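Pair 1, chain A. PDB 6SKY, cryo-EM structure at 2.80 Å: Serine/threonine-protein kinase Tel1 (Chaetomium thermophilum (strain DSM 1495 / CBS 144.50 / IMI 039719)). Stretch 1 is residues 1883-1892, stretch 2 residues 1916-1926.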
# COMPACT_ATOMS: atom_id res chain seq x y z
N MET A 1883 -8.64 4.84 38.47
CA MET A 1883 -7.28 4.40 38.78
C MET A 1883 -7.02 3.15 37.95
O MET A 1883 -7.26 2.04 38.40
CB MET A 1883 -7.13 4.12 40.27
CG MET A 1883 -7.62 5.21 41.17
SD MET A 1883 -8.02 4.63 42.83
CE MET A 1883 -6.40 4.52 43.57
N TYR A 1884 -6.52 3.34 36.74
CA TYR A 1884 -6.47 2.24 35.79
C TYR A 1884 -5.24 1.35 35.94
O TYR A 1884 -5.33 0.15 35.67
CB TYR A 1884 -6.56 2.78 34.37
CG TYR A 1884 -7.87 3.44 34.10
CD1 TYR A 1884 -9.05 2.72 34.14
CD2 TYR A 1884 -7.95 4.79 33.85
CE1 TYR A 1884 -10.25 3.31 33.91
CE2 TYR A 1884 -9.15 5.40 33.62
CZ TYR A 1884 -10.29 4.65 33.65
OH TYR A 1884 -11.50 5.26 33.42
N LYS A 1885 -4.12 1.88 36.40
CA LYS A 1885 -2.98 1.01 36.67
C LYS A 1885 -3.21 0.18 37.92
O LYS A 1885 -2.85 -1.00 37.97
CB LYS A 1885 -1.71 1.85 36.79
CG LYS A 1885 -1.30 2.50 35.50
CD LYS A 1885 -0.32 3.59 35.76
CE LYS A 1885 0.36 4.01 34.48
NZ LYS A 1885 -0.62 4.23 33.41
N VAL A 1886 -3.82 0.78 38.94
CA VAL A 1886 -4.23 0.02 40.12
C VAL A 1886 -5.24 -1.05 39.73
O VAL A 1886 -5.18 -2.18 40.21
CB VAL A 1886 -4.80 0.98 41.18
CG1 VAL A 1886 -5.17 0.24 42.40
CG2 VAL A 1886 -3.79 2.04 41.51
N ALA A 1887 -6.16 -0.72 38.83
CA ALA A 1887 -7.15 -1.68 38.38
C ALA A 1887 -6.50 -2.83 37.62
O ALA A 1887 -6.91 -3.98 37.77
CB ALA A 1887 -8.18 -1.00 37.50
N LEU A 1888 -5.49 -2.54 36.81
CA LEU A 1888 -4.78 -3.60 36.10
C LEU A 1888 -4.02 -4.51 37.06
O LEU A 1888 -4.03 -5.73 36.89
CB LEU A 1888 -3.84 -3.00 35.07
CG LEU A 1888 -3.05 -3.95 34.19
CD1 LEU A 1888 -3.97 -4.89 33.47
CD2 LEU A 1888 -2.26 -3.17 33.22
N LEU A 1889 -3.37 -3.94 38.07
CA LEU A 1889 -2.71 -4.77 39.06
C LEU A 1889 -3.70 -5.68 39.79
O LEU A 1889 -3.43 -6.87 40.00
CB LEU A 1889 -1.96 -3.89 40.05
CG LEU A 1889 -1.28 -4.58 41.23
CD1 LEU A 1889 -0.22 -5.54 40.79
CD2 LEU A 1889 -0.69 -3.55 42.12
N PHE A 1890 -4.86 -5.14 40.16
CA PHE A 1890 -5.86 -5.97 40.82
C PHE A 1890 -6.40 -7.05 39.89
O PHE A 1890 -6.67 -8.17 40.33
CB PHE A 1890 -7.00 -5.12 41.34
CG PHE A 1890 -6.67 -4.34 42.57
CD1 PHE A 1890 -5.79 -4.84 43.49
CD2 PHE A 1890 -7.25 -3.12 42.80
CE1 PHE A 1890 -5.49 -4.12 44.61
CE2 PHE A 1890 -6.96 -2.41 43.92
CZ PHE A 1890 -6.08 -2.91 44.82
N ALA A 1891 -6.57 -6.73 38.61
CA ALA A 1891 -7.05 -7.72 37.66
C ALA A 1891 -6.06 -8.86 37.50
O ALA A 1891 -6.45 -10.02 37.34
CB ALA A 1891 -7.33 -7.06 36.32
N GLU A 1892 -4.76 -8.55 37.54
CA GLU A 1892 -3.76 -9.61 37.45
C GLU A 1892 -3.74 -10.47 38.71
O GLU A 1892 -3.61 -11.69 38.62
CB GLU A 1892 -2.40 -9.00 37.18
CG GLU A 1892 -2.38 -8.22 35.91
CD GLU A 1892 -1.21 -8.56 35.05
OE1 GLU A 1892 -0.36 -9.35 35.50
OE2 GLU A 1892 -1.14 -8.05 33.91
N ILE A 1916 -14.28 -6.07 32.52
CA ILE A 1916 -13.57 -4.97 33.16
C ILE A 1916 -12.21 -4.74 32.51
O ILE A 1916 -11.70 -3.62 32.51
CB ILE A 1916 -13.43 -5.24 34.67
CG1 ILE A 1916 -13.24 -3.93 35.42
CG2 ILE A 1916 -12.28 -6.19 34.97
CD1 ILE A 1916 -14.44 -3.02 35.32
N LEU A 1917 -11.63 -5.79 31.91
CA LEU A 1917 -10.36 -5.64 31.23
C LEU A 1917 -10.48 -4.73 30.02
O LEU A 1917 -9.52 -4.03 29.67
CB LEU A 1917 -9.85 -7.02 30.83
CG LEU A 1917 -8.41 -7.35 31.21
CD1 LEU A 1917 -8.16 -7.03 32.65
CD2 LEU A 1917 -8.17 -8.82 30.96
N LEU A 1918 -11.64 -4.72 29.37
CA LEU A 1918 -11.82 -3.85 28.22
C LEU A 1918 -11.84 -2.38 28.63
O LEU A 1918 -11.21 -1.54 27.98
CB LEU A 1918 -13.11 -4.22 27.49
CG LEU A 1918 -13.48 -3.39 26.27
CD1 LEU A 1918 -12.39 -3.44 25.24
CD2 LEU A 1918 -14.78 -3.89 25.69
N GLU A 1919 -12.54 -2.07 29.72
CA GLU A 1919 -12.56 -0.70 30.22
C GLU A 1919 -11.21 -0.28 30.76
O GLU A 1919 -10.86 0.90 30.69
CB GLU A 1919 -13.63 -0.56 31.29
CG GLU A 1919 -13.93 0.87 31.64
CD GLU A 1919 -15.03 1.00 32.67
OE1 GLU A 1919 -15.60 -0.04 33.06
OE2 GLU A 1919 -15.32 2.14 33.10
N ILE A 1920 -10.44 -1.22 31.31
CA ILE A 1920 -9.08 -0.89 31.74
C ILE A 1920 -8.21 -0.56 30.54
O ILE A 1920 -7.54 0.48 30.51
CB ILE A 1920 -8.48 -2.04 32.56
CG1 ILE A 1920 -9.22 -2.22 33.87
CG2 ILE A 1920 -7.03 -1.79 32.82
CD1 ILE A 1920 -8.86 -3.47 34.58
N PHE A 1921 -8.19 -1.43 29.53
CA PHE A 1921 -7.26 -1.25 28.43
C PHE A 1921 -7.66 -0.15 27.46
O PHE A 1921 -6.79 0.35 26.74
CB PHE A 1921 -7.10 -2.56 27.67
CG PHE A 1921 -6.16 -3.51 28.32
CD1 PHE A 1921 -5.04 -3.05 28.95
CD2 PHE A 1921 -6.41 -4.86 28.32
CE1 PHE A 1921 -4.18 -3.91 29.56
CE2 PHE A 1921 -5.55 -5.72 28.93
CZ PHE A 1921 -4.44 -5.25 29.55
N GLU A 1922 -8.92 0.25 27.43
CA GLU A 1922 -9.28 1.41 26.62
C GLU A 1922 -8.71 2.70 27.19
O GLU A 1922 -8.50 3.66 26.45
CB GLU A 1922 -10.80 1.53 26.51
CG GLU A 1922 -11.43 0.59 25.54
CD GLU A 1922 -12.93 0.54 25.70
OE1 GLU A 1922 -13.46 1.23 26.59
OE2 GLU A 1922 -13.59 -0.19 24.93
N ASN A 1923 -8.48 2.74 28.50
CA ASN A 1923 -8.15 3.98 29.18
C ASN A 1923 -6.74 4.04 29.73
O ASN A 1923 -6.24 5.14 29.98
CB ASN A 1923 -9.12 4.22 30.33
CG ASN A 1923 -10.55 4.24 29.88
OD1 ASN A 1923 -11.02 5.21 29.31
ND2 ASN A 1923 -11.26 3.16 30.14
N ILE A 1924 -6.08 2.90 29.94
CA ILE A 1924 -4.72 2.94 30.42
C ILE A 1924 -3.83 3.58 29.37
O ILE A 1924 -4.14 3.60 28.17
CB ILE A 1924 -4.22 1.53 30.79
CG1 ILE A 1924 -3.24 1.61 31.95
CG2 ILE A 1924 -3.55 0.87 29.62
CD1 ILE A 1924 -2.99 0.29 32.58
N ASP A 1925 -2.71 4.14 29.83
CA ASP A 1925 -1.88 5.01 29.00
C ASP A 1925 -0.70 4.22 28.44
O ASP A 1925 0.44 4.35 28.89
CB ASP A 1925 -1.43 6.21 29.81
CG ASP A 1925 -0.73 7.24 28.97
OD1 ASP A 1925 -0.79 7.13 27.73
OD2 ASP A 1925 -0.11 8.16 29.54
N ASP A 1926 -0.98 3.42 27.42
CA ASP A 1926 0.05 2.72 26.69
C ASP A 1926 -0.42 2.62 25.26
O ASP A 1926 -1.62 2.41 25.02
CB ASP A 1926 0.33 1.32 27.25
CG ASP A 1926 1.74 0.86 26.97
OD1 ASP A 1926 2.68 1.59 27.34
OD2 ASP A 1926 1.92 -0.23 26.40

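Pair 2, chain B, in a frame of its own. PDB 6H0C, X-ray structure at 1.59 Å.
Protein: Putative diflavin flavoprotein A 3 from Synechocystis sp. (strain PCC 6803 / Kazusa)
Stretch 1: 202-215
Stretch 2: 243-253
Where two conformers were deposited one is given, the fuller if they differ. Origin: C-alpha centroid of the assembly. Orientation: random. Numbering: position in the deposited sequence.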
# COMPACT_ATOMS: atom_id res chain seq x y z
N LEU B 202 0.50 -4.12 6.47
CA LEU B 202 0.10 -3.68 5.13
C LEU B 202 -1.09 -4.43 4.54
O LEU B 202 -1.85 -3.87 3.75
CB LEU B 202 1.28 -3.80 4.16
CG LEU B 202 2.21 -2.59 4.03
CD1 LEU B 202 3.11 -2.44 5.24
CD2 LEU B 202 3.03 -2.68 2.76
N LEU B 203 -1.25 -5.71 4.88
CA LEU B 203 -2.15 -6.56 4.12
C LEU B 203 -3.35 -7.09 4.91
O LEU B 203 -4.42 -7.33 4.34
CB LEU B 203 -1.36 -7.74 3.51
CG LEU B 203 -0.17 -7.31 2.64
CD1 LEU B 203 0.59 -8.51 2.09
CD2 LEU B 203 -0.63 -6.37 1.51
N ALA B 204 -3.17 -7.27 6.22
CA ALA B 204 -4.24 -7.78 7.07
C ALA B 204 -5.53 -6.95 6.98
O ALA B 204 -6.63 -7.50 6.98
CB ALA B 204 -3.77 -7.86 8.51
N PRO B 205 -5.41 -5.61 6.90
CA PRO B 205 -6.63 -4.79 6.79
C PRO B 205 -7.28 -4.90 5.42
O PRO B 205 -8.35 -4.34 5.21
CB PRO B 205 -6.13 -3.36 7.03
CG PRO B 205 -4.80 -3.52 7.72
CD PRO B 205 -4.21 -4.77 7.10
N ALA B 206 -6.63 -5.61 4.51
CA ALA B 206 -7.16 -5.81 3.16
C ALA B 206 -7.26 -7.31 2.83
O ALA B 206 -7.03 -7.71 1.68
CB ALA B 206 -6.28 -5.10 2.14
N ALA B 207 -7.61 -8.11 3.82
CA ALA B 207 -7.52 -9.57 3.71
C ALA B 207 -8.28 -10.15 2.51
O ALA B 207 -7.78 -11.04 1.82
CB ALA B 207 -8.01 -10.21 5.00
N ALA B 208 -9.48 -9.64 2.26
CA ALA B 208 -10.28 -10.17 1.16
C ALA B 208 -9.68 -9.80 -0.21
O ALA B 208 -9.64 -10.64 -1.12
CB ALA B 208 -11.71 -9.67 1.27
N GLN B 209 -9.23 -8.55 -0.36
CA GLN B 209 -8.65 -8.11 -1.63
C GLN B 209 -7.31 -8.79 -1.89
O GLN B 209 -6.97 -9.10 -3.03
CB GLN B 209 -8.48 -6.58 -1.67
CG GLN B 209 -9.76 -5.78 -1.51
CD GLN B 209 -10.07 -5.47 -0.05
OE1 GLN B 209 -9.80 -6.28 0.85
NE2 GLN B 209 -10.63 -4.28 0.20
N VAL B 210 -6.54 -9.01 -0.82
CA VAL B 210 -5.25 -9.67 -0.95
C VAL B 210 -5.45 -11.15 -1.34
O VAL B 210 -4.68 -11.70 -2.14
CB VAL B 210 -4.41 -9.53 0.34
CG1 VAL B 210 -3.16 -10.40 0.27
CG2 VAL B 210 -4.03 -8.07 0.55
N SER B 211 -6.48 -11.78 -0.78
CA SER B 211 -6.79 -13.16 -1.12
C SER B 211 -7.24 -13.26 -2.57
O SER B 211 -6.90 -14.21 -3.28
CB SER B 211 -7.87 -13.73 -0.19
OG SER B 211 -8.12 -15.09 -0.47
N ALA B 212 -8.02 -12.28 -3.02
CA ALA B 212 -8.45 -12.24 -4.41
C ALA B 212 -7.23 -12.10 -5.32
O ALA B 212 -7.16 -12.71 -6.38
CB ALA B 212 -9.42 -11.09 -4.64
N ALA B 213 -6.27 -11.28 -4.89
CA ALA B 213 -5.03 -11.09 -5.62
C ALA B 213 -4.29 -12.41 -5.76
O ALA B 213 -3.90 -12.79 -6.86
CB ALA B 213 -4.13 -10.05 -4.92
N LEU B 214 -4.09 -13.11 -4.65
CA LEU B 214 -3.26 -14.31 -4.69
C LEU B 214 -3.93 -15.39 -5.49
O LEU B 214 -3.27 -16.24 -6.09
CB LEU B 214 -2.94 -14.82 -3.28
CG LEU B 214 -1.61 -14.37 -2.67
CD1 LEU B 214 -1.52 -12.85 -2.65
CD2 LEU B 214 -1.43 -14.94 -1.26
N ASN B 215 -5.26 -15.36 -5.52
CA ASN B 215 -5.96 -16.33 -6.33
C ASN B 215 -5.67 -16.12 -7.81
O ASN B 215 -5.43 -17.08 -8.55
CB ASN B 215 -7.46 -16.27 -6.09
CG ASN B 215 -8.21 -17.27 -6.94
OD1 ASN B 215 -8.06 -18.48 -6.76
ND2 ASN B 215 -9.00 -16.77 -7.89
N ASN B 243 2.25 -19.42 3.96
CA ASN B 243 2.04 -18.57 5.13
C ASN B 243 0.98 -17.48 4.89
O ASN B 243 0.10 -17.27 5.72
CB ASN B 243 3.36 -17.94 5.58
CG ASN B 243 4.15 -18.84 6.54
OD1 ASN B 243 4.16 -18.62 7.75
ND2 ASN B 243 4.81 -19.85 6.00
N TYR B 244 1.09 -16.77 3.76
CA TYR B 244 0.10 -15.76 3.41
C TYR B 244 -1.31 -16.34 3.40
O TYR B 244 -2.25 -15.74 3.93
CB TYR B 244 0.42 -15.16 2.04
CG TYR B 244 1.21 -13.87 2.05
CD1 TYR B 244 2.33 -13.72 2.88
CD2 TYR B 244 0.87 -12.81 1.21
CE1 TYR B 244 3.07 -12.55 2.87
CE2 TYR B 244 1.59 -11.64 1.20
CZ TYR B 244 2.68 -11.51 2.03
OH TYR B 244 3.40 -10.32 2.00
N GLN B 245 -1.46 -17.52 2.81
CA GLN B 245 -2.76 -18.17 2.75
C GLN B 245 -3.30 -18.44 4.15
O GLN B 245 -4.47 -18.20 4.43
CB GLN B 245 -2.69 -19.48 1.96
CG GLN B 245 -2.65 -19.29 0.45
CD GLN B 245 -3.71 -18.31 -0.06
OE1 GLN B 245 -4.70 -18.03 0.61
NE2 GLN B 245 -3.49 -17.78 -1.26
N GLN B 246 -2.43 -18.93 5.03
CA GLN B 246 -2.82 -19.23 6.41
C GLN B 246 -3.17 -17.94 7.17
O GLN B 246 -4.20 -17.87 7.85
CB GLN B 246 -1.71 -19.98 7.12
CG GLN B 246 -2.01 -20.28 8.57
CD GLN B 246 -0.76 -20.62 9.35
OE1 GLN B 246 0.25 -21.04 8.78
NE2 GLN B 246 -0.81 -20.42 10.66
N TRP B 247 -2.32 -16.93 7.04
CA TRP B 247 -2.57 -15.65 7.70
C TRP B 247 -3.86 -14.99 7.20
O TRP B 247 -4.63 -14.46 8.00
CB TRP B 247 -1.39 -14.70 7.48
CG TRP B 247 -0.12 -15.24 8.02
CD1 TRP B 247 0.01 -16.21 8.96
CD2 TRP B 247 1.20 -14.86 7.64
NE1 TRP B 247 1.34 -16.45 9.20
CE2 TRP B 247 2.10 -15.64 8.40
CE3 TRP B 247 1.72 -13.93 6.72
CZ2 TRP B 247 3.48 -15.52 8.28
CZ3 TRP B 247 3.10 -13.81 6.61
CH2 TRP B 247 3.96 -14.60 7.38
N LEU B 248 -4.09 -15.02 5.89
CA LEU B 248 -5.32 -14.50 5.33
C LEU B 248 -6.53 -15.25 5.89
O LEU B 248 -7.56 -14.66 6.24
CB LEU B 248 -5.29 -14.60 3.81
CG LEU B 248 -4.31 -13.65 3.12
CD1 LEU B 248 -4.03 -14.08 1.68
CD2 LEU B 248 -4.87 -12.24 3.16
N SER B 249 -6.40 -16.57 5.97
CA SER B 249 -7.45 -17.39 6.52
C SER B 249 -7.75 -17.00 7.96
O SER B 249 -8.91 -16.91 8.34
CB SER B 249 -7.06 -18.87 6.46
OG SER B 249 -6.91 -19.28 5.11
N GLU B 250 -6.72 -16.75 8.76
CA GLU B 250 -7.00 -16.47 10.16
C GLU B 250 -7.59 -15.08 10.35
O GLU B 250 -8.40 -14.88 11.25
CB GLU B 250 -5.77 -16.65 11.04
CG GLU B 250 -4.47 -16.14 10.52
CD GLU B 250 -3.31 -16.61 11.39
OE1 GLU B 250 -3.08 -17.84 11.48
OE2 GLU B 250 -2.65 -15.74 12.01
N GLN B 251 -7.23 -14.14 9.48
CA GLN B 251 -7.81 -12.80 9.56
C GLN B 251 -9.31 -12.85 9.31
O GLN B 251 -10.10 -12.28 10.06
CB GLN B 251 -7.14 -11.85 8.57
CG GLN B 251 -5.74 -11.40 8.98
CD GLN B 251 -5.71 -10.72 10.34
OE1 GLN B 251 -6.53 -9.85 10.63
NE2 GLN B 251 -4.78 -11.12 11.19
N GLN B 252 -9.72 -13.54 8.25
CA GLN B 252 -11.12 -13.54 7.87
C GLN B 252 -11.94 -14.43 8.79
O GLN B 252 -13.16 -14.40 8.79
CB GLN B 252 -11.26 -13.95 6.41
CG GLN B 252 -10.61 -12.93 5.48
CD GLN B 252 -10.61 -13.35 4.03
OE1 GLN B 252 -9.81 -14.18 3.60
NE2 GLN B 252 -11.51 -12.76 3.25
N ALA B 253 -11.24 -15.21 9.61
CA ALA B 253 -11.90 -16.15 10.51
C ALA B 253 -12.19 -15.55 11.88
O ALA B 253 -12.90 -16.16 12.69
CB ALA B 253 -11.06 -17.41 10.66
O HOH W 1 -8.24 -8.21 9.08
O HOH W 2 -6.49 -16.67 -2.49
O HOH W 3 -8.42 -16.13 2.71

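Pairs 1 and 2 share one backbone arrangement: two helices run roughly antiparallel, at 142° and 147° between their N-to-C directions, with axes 9.6 and 9.8 Å apart at closest approach. Fourteen central residues superpose with an RMSD of 0.4 Å, and the buried areas are similar, 522 and 547 Å². Neither pair has a direct hydrogen bond between its stretches, so side-chain packing carries the contact, joined in pair 2 by ordered water.

The central knob is closely conserved. Ile1920(A) and Leu248(B) coincide, with side-chain centres 0.8 Å apart, and both have chi1 m and chi2 t. Each is a knob in a four-residue hole at matched positions: Tyr1884(A), Ala1887(A), Leu1888(A) and Ala1891(A) in pair 1, Ala207(B), Val210(B), Ser211(B) and Leu214(B) in pair 2.

The walls of that hole are built differently. At Ala1887(A) = Val210(B), Ala1887(A) CB lies 3.9 Å from Ile1920(A) CD1, while the larger valine brings its CG1 to 3.8 Å from Leu248(B) CD2. At Ala1891(A) = Leu214(B), the alanine CB meets Leu1917(A) CD1 at 3.8 Å; the leucine reaches further across, its CD2 lying 3.8 Å from Tyr244(B) CB, at the edge of the tyrosine ring, and 3.5 Å from NE2 of Gln245(B), the counterpart of Leu1917(A).

Bulk is reversed at Leu1888(A) = Ser211(B). The leucine spreads over the opposing helix and beyond, with CD1 4.0 Å from Phe1921(A) CZ and CD2 3.6 Å from Ile1924(A) CD1. The short serine makes no such reach, and water extends its polar contacts: one water is hydrogen-bonded to Ser211(B) OG at 3.0 Å, donates to the backbone carbonyl Ser211(B) O at 2.6 Å and accepts a weak bond from Gln245(B) NE2 at 3.4 Å.

Tyr1884(A) = Ala207(B) shows the sharpest change in size. The tyrosine ring lies against Asn1923(A), whose CB stands 3.5 Å from the centroid of the Tyr1884(A) ring, nearly along its normal, in a CH-pi contact. Asn1923(A) ND2 turns back to Glu1919(A) O in a very short 2.4 Å hydrogen bond. In pair 2, on nearly the same backbone, the alanine side chain meets the other helix with a single methyl group: Ala207(B) CB is 4.0 Å from CB of Gln251(B), the match of Asn1923(A), and 3.8 Å from Gln252(B) CG. Gln252(B) matches Ile1924(A), so the place of an apolar branched side chain is taken by a long amide, whose NE2 comes within 3.7 Å of Ala208(B) CB.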